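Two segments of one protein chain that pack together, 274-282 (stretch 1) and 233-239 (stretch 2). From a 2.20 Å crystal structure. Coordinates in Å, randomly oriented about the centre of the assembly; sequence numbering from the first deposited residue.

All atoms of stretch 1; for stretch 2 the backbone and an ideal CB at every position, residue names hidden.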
# COMPACT_ATOMS: atom_id res chain seq x y z
N GLY B 274 -11.26 19.73 20.69
CA GLY B 274 -11.20 20.06 19.28
C GLY B 274 -9.89 20.58 18.74
O GLY B 274 -9.86 21.13 17.63
N ALA B 275 -8.82 20.39 19.51
CA ALA B 275 -7.43 20.68 19.10
C ALA B 275 -6.60 19.42 19.32
O ALA B 275 -6.95 18.59 20.16
CB ALA B 275 -6.82 21.86 19.92
N GLU B 276 -5.53 19.29 18.57
CA GLU B 276 -4.55 18.22 18.76
C GLU B 276 -3.83 18.44 20.08
O GLU B 276 -3.81 19.54 20.62
CB GLU B 276 -3.55 18.22 17.59
CG GLU B 276 -4.27 17.95 16.28
CD GLU B 276 -3.63 18.54 15.04
OE1 GLU B 276 -2.49 19.06 15.11
OE2 GLU B 276 -4.30 18.46 13.98
N VAL B 277 -3.23 17.37 20.58
CA VAL B 277 -2.38 17.44 21.75
C VAL B 277 -0.98 17.05 21.32
O VAL B 277 -0.68 15.87 21.28
CB VAL B 277 -2.89 16.45 22.84
CG1 VAL B 277 -1.92 16.42 24.04
CG2 VAL B 277 -4.27 16.83 23.28
N PHE B 278 -0.13 18.01 20.92
CA PHE B 278 -0.49 19.37 20.57
C PHE B 278 0.08 19.62 19.19
O PHE B 278 0.99 18.92 18.76
CB PHE B 278 0.16 20.40 21.51
CG PHE B 278 -0.44 20.46 22.88
CD1 PHE B 278 -1.60 21.18 23.12
CD2 PHE B 278 0.15 19.79 23.94
CE1 PHE B 278 -2.15 21.25 24.41
CE2 PHE B 278 -0.39 19.84 25.25
CZ PHE B 278 -1.55 20.57 25.47
N ARG B 279 -0.42 20.63 18.50
CA ARG B 279 0.11 20.94 17.18
C ARG B 279 1.49 21.58 17.32
O ARG B 279 1.59 22.80 17.36
CB ARG B 279 -0.82 21.89 16.45
CG ARG B 279 -0.44 22.16 14.98
CD ARG B 279 -1.62 22.77 14.26
NE ARG B 279 -2.66 21.77 14.00
CZ ARG B 279 -3.73 21.99 13.24
NH1 ARG B 279 -3.94 23.18 12.69
NH2 ARG B 279 -4.62 21.03 13.05
N TYR B 280 2.53 20.76 17.41
CA TYR B 280 3.90 21.26 17.51
C TYR B 280 4.51 21.35 16.12
O TYR B 280 4.19 20.54 15.27
CB TYR B 280 4.78 20.28 18.29
CG TYR B 280 4.35 19.98 19.73
CD1 TYR B 280 4.32 20.98 20.72
CD2 TYR B 280 4.05 18.69 20.10
CE1 TYR B 280 3.95 20.67 22.03
CE2 TYR B 280 3.70 18.36 21.40
CZ TYR B 280 3.66 19.36 22.36
OH TYR B 280 3.34 19.00 23.65
N TYR B 281 5.35 22.36 15.93
CA TYR B 281 6.04 22.61 14.67
C TYR B 281 7.55 22.41 14.85
O TYR B 281 8.04 21.29 14.74
CB TYR B 281 5.76 24.03 14.17
CG TYR B 281 6.09 24.25 12.72
CD1 TYR B 281 6.60 23.22 11.94
CD2 TYR B 281 5.90 25.49 12.12
CE1 TYR B 281 6.91 23.42 10.60
CE2 TYR B 281 6.21 25.70 10.79
CZ TYR B 281 6.71 24.66 10.04
OH TYR B 281 7.02 24.87 8.71
N PRO B 282 8.28 23.49 15.14
CA PRO B 282 9.73 23.32 15.41
C PRO B 282 9.96 22.53 16.70
O PRO B 282 9.09 22.48 17.58
CB PRO B 282 10.24 24.74 15.57
CG PRO B 282 9.02 25.57 15.95
CD PRO B 282 7.80 24.85 15.45
N UNK B 233 -6.33 29.24 21.95
CA UNK B 233 -6.62 28.63 20.66
C UNK B 233 -5.46 27.71 20.29
O UNK B 233 -4.40 27.74 20.91
CB UNK B 233 -6.85 29.69 19.58
N UNK B 234 -5.65 26.91 19.24
CA UNK B 234 -4.58 26.09 18.71
C UNK B 234 -3.46 26.97 18.17
O UNK B 234 -3.71 28.06 17.64
CB UNK B 234 -5.11 25.16 17.62
N UNK B 235 -2.23 26.50 18.29
CA UNK B 235 -1.15 27.09 17.50
C UNK B 235 -1.44 26.81 16.03
O UNK B 235 -2.07 25.80 15.69
CB UNK B 235 0.21 26.53 17.91
N UNK B 236 -0.97 27.67 15.14
CA UNK B 236 -1.06 27.35 13.72
C UNK B 236 -2.47 26.91 13.31
O UNK B 236 -2.65 25.85 12.68
CB UNK B 236 -0.05 26.25 13.37
N UNK B 237 -3.48 27.70 13.68
CA UNK B 237 -4.87 27.31 13.47
C UNK B 237 -5.25 27.31 12.00
O UNK B 237 -4.86 28.24 11.29
CB UNK B 237 -5.80 28.25 14.24
N UNK B 238 -5.96 26.28 11.53
CA UNK B 238 -6.58 26.35 10.21
C UNK B 238 -8.02 26.89 10.33
O UNK B 238 -8.62 27.27 9.35
CB UNK B 238 -6.57 24.97 9.54
N UNK B 239 -8.56 26.89 11.56
CA UNK B 239 -9.82 27.56 11.87
C UNK B 239 -9.69 28.21 13.24
O UNK B 239 -8.85 27.80 14.05
CB UNK B 239 -11.00 26.58 11.83

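Position 233 offers little to reason from. Its CA-to-CB bond points away from stretch 1, and no atom of stretch 1 lies within 5.5 Å of the ideal CB, so this contact sets no preference. The deposited residue is A233, which makes no contact here.

Position 234 is different, because its CA-to-CB bond points toward stretch 1. The ideal CB lies 4.4 Å from CB of A275 and 5.4 Å from CD of R279, so the start of the side chain meets a methyl group and an aliphatic carbon. Phi/psi of -63/146 is an extended conformation open to most residues. A small side chain suits the spot, and alanine, serine, cysteine or threonine would all be reasonable. The deposited residue is S234, with chi1 at 177° (t). Its OG lies over one face of the R279 guanidinium, 4.0 Å from CD of R279, and donates a hydrogen bond to the backbone O of 235. A water that donates to OG of S234 (2.8 Å) accepts from N of E276 (3.3 Å), linking the two stretches indirectly.

At 235 the CB points sideways, and the ideal CB comes 4.0 Å from O of R279. The backbone, again extended at -65/152, admits many residues; nothing of stretch 1 near this CB calls for a charge. The deposited residue is A235. Its carbonyl O packs 3.4 Å from CD of R279.

Position 236 has phi/psi of 50/51, a left-handed conformation in which glycine, asparagine or aspartate would be the first guesses. The CB, however, points toward stretch 1, with its ideal position 3.9 Å from CD of R279, and the side of Y281 lies within reach of a longer chain. An apolar residue could therefore use this space. The deposited residue is L236, at chi1 -58° (m) and chi2 155° (t): CD1 of L236 packs 3.8 Å from CB of Y281. Independently of the side chain, O of L236 accepts a 3.0 Å hydrogen bond from NH1 of R279, at an angle of 153° and near the guanidinium plane.

At 237 the CB points away and meets nothing within 5.5 Å. Phi of -70 is compatible with proline, among many others, and P237 is deposited; its CA lies 4.3 Å from NH1 of R279.

Position 238 points its CB sideways, but the ideal CB is 4.5 Å from NH1 of R279. OE1 and OE2 of E276 already accept from NE and NH2 of R279 (2.9 and 2.8 Å), while NH1 turns toward stretch 2. A short acceptor is wanted: aspartate for charge, or asparagine. D238 is deposited, with chi1 at 43° (p), and OD1 of D238 forms a salt bridge with NH1 of R279 at 2.9 Å and 161°. One water donates to OD2 of D238 (2.8 Å) and accepts from NH2 of R279 (3.0 Å).

Position 239 has no stretch 1 atom within 5.5 Å of its ideal CB. The deposited R239 leads its end away and bonds elsewhere in the structure.

Stretch 2 (233-239) ASALPDR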
# COMPACT_ATOMS: atom_id res chain seq x y z
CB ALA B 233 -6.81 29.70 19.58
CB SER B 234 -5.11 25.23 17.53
OG SER B 234 -4.07 24.47 16.93
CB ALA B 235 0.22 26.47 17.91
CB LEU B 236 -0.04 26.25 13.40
CG LEU B 236 1.42 26.58 13.75
CD1 LEU B 236 2.22 25.30 14.00
CD2 LEU B 236 2.07 27.44 12.63
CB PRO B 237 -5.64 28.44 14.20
CG PRO B 237 -4.78 29.63 13.95
CD PRO B 237 -3.39 29.08 14.21
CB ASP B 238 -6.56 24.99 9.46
CG ASP B 238 -6.92 23.80 10.36
OD1 ASP B 238 -6.54 23.79 11.56
OD2 ASP B 238 -7.54 22.84 9.86
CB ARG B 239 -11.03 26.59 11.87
CG ARG B 239 -11.21 25.81 10.55
CD ARG B 239 -11.87 26.66 9.46
NE ARG B 239 -13.24 26.95 9.87
CZ ARG B 239 -14.33 26.36 9.40
NH1 ARG B 239 -14.26 25.44 8.42
NH2 ARG B 239 -15.50 26.72 9.89
O HOH W 1 -4.91 21.79 16.55
O HOH W 2 -6.94 20.42 11.21
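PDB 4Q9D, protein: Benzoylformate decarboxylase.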